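PDB 2HIN: repressor protein from Enterobacteria phage N15, which is a Cro-type repressor that probably binds operator DNA through a helix-turn-helix, as lambda Cro does, and pairs as a homodimer. Local coordinates for residues G25-Y28 / Q29-A33. Numbering follows the deposited sequence. Where two conformers were deposited one is given.
Sequences GAVY and QWLQA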
# COMPACT_ATOMS: atom_id res chain seq x y z
N GLY A 25 9.85 7.01 16.01
CA GLY A 25 11.17 6.44 15.81
C GLY A 25 11.33 5.77 14.46
O GLY A 25 12.38 5.87 13.83
N ALA A 26 10.29 5.08 13.99
CA ALA A 26 10.33 4.46 12.68
C ALA A 26 10.50 5.51 11.59
O ALA A 26 11.24 5.29 10.64
CB ALA A 26 9.08 3.63 12.41
N VAL A 27 9.77 6.61 11.69
CA VAL A 27 9.90 7.67 10.68
C VAL A 27 11.32 8.24 10.65
O VAL A 27 11.89 8.44 9.58
CB VAL A 27 8.88 8.78 10.87
CG1 VAL A 27 9.03 9.88 9.79
CG2 VAL A 27 7.43 8.21 10.82
N TYR A 28 11.92 8.45 11.83
CA TYR A 28 13.32 8.89 11.86
C TYR A 28 14.24 7.85 11.23
O TYR A 28 15.19 8.23 10.57
CB TYR A 28 13.80 9.24 13.29
CG TYR A 28 13.31 10.60 13.72
CD1 TYR A 28 13.85 11.75 13.15
CD2 TYR A 28 12.33 10.75 14.69
CE1 TYR A 28 13.42 13.01 13.54
CE2 TYR A 28 11.88 12.00 15.08
CZ TYR A 28 12.43 13.14 14.49
OH TYR A 28 12.01 14.40 14.87
N GLN A 29 13.97 6.56 11.42
CA GLN A 29 14.81 5.57 10.77
C GLN A 29 14.63 5.54 9.25
O GLN A 29 15.57 5.24 8.52
CB GLN A 29 14.64 4.20 11.40
CG GLN A 29 15.18 4.22 12.83
CD GLN A 29 15.24 2.88 13.49
OE1 GLN A 29 14.24 2.41 14.03
NE2 GLN A 29 16.41 2.27 13.51
N TRP A 30 13.44 5.88 8.75
CA TRP A 30 13.27 6.05 7.30
C TRP A 30 14.08 7.23 6.79
O TRP A 30 14.73 7.15 5.76
CB TRP A 30 11.79 6.22 6.91
CG TRP A 30 10.90 5.08 7.32
CD1 TRP A 30 11.27 3.82 7.68
CD2 TRP A 30 9.48 5.14 7.44
NE1 TRP A 30 10.16 3.09 7.98
CE2 TRP A 30 9.04 3.88 7.84
CE3 TRP A 30 8.54 6.15 7.23
CZ2 TRP A 30 7.69 3.59 8.06
CZ3 TRP A 30 7.19 5.85 7.44
CH2 TRP A 30 6.80 4.60 7.85
N LEU A 31 14.04 8.34 7.53
CA LEU A 31 14.83 9.52 7.16
C LEU A 31 16.30 9.16 7.11
O LEU A 31 17.01 9.48 6.15
CB LEU A 31 14.58 10.66 8.17
CG LEU A 31 13.21 11.35 8.03
CD1 LEU A 31 12.85 12.14 9.29
CD2 LEU A 31 13.19 12.28 6.81
N GLN A 32 16.77 8.49 8.16
CA GLN A 32 18.19 8.11 8.23
C GLN A 32 18.58 7.16 7.11
O GLN A 32 19.71 7.20 6.63
CB GLN A 32 18.48 7.42 9.57
CG GLN A 32 18.47 8.36 10.77
CD GLN A 32 19.65 9.31 10.81
OE1 GLN A 32 20.54 9.26 9.96
NE2 GLN A 32 19.66 10.18 11.82
N ALA A 33 17.67 6.27 6.75
CA ALA A 33 17.92 5.29 5.69
C ALA A 33 17.79 5.85 4.31
O ALA A 33 18.16 5.19 3.33
CB ALA A 33 16.90 4.15 5.84
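Leu-31 N donates to Val-27 O over 3.0 Å, with an N-H...O angle of 164°, and Gln-32 N reaches Tyr-28 O at 2.9 Å. Gln-29 and Trp-30 repeat the same i to i+4 pattern on Gly-25 O and Ala-26 O, and these bonds show regular alpha-helix through residues 25-32. They make up most of helix 24-33, which follows helix 13-20 across a short turn; from its place in this Cro helix-turn-helix it is probably the recognition helix. Ala-26 N is hydrogen-bonded to Thr-23 OG1 at the helix start.

Side chains then divide between the faces of the helix. The indole of Trp-30 folds back along the preceding turn, its CG anti to the carbonyl carbon (chi1 -58°), so that one face lies against the backbone: Ala-26 O sits 3.3 Å above the ring plane, away from the ring centre. Val-27 CA lies close to the six-membered part of the indole, 4.0 Å from Trp-30 CE3. Farther out, Trp-30 CZ3 meets Val-27 CG2 at 4.1 Å. Both residues are buried: Val-27 packs on Val-13 and Ala-17 of helix 13-20, while Trp-30 extends to Leu-6 and Ile-44, joining this helix to helices 3-10 and 38-47.

Around the helix from the indole, Leu-31 and Tyr-28 leave the backbone in a common direction, and Leu-31 CD1 approaches the tyrosine ring obliquely, 4.0 Å from Tyr-28 CD1. On the exposed side, the aliphatic part of Gln-29, in one of its two conformers, runs back over the first turn, with its CG 3.4 Å from Gly-25 O. Three residues on, Gln-32 CG stands 3.3 Å from Tyr-28 O, the carbonyl oxygen that also accepts the bond from Gln-32 N.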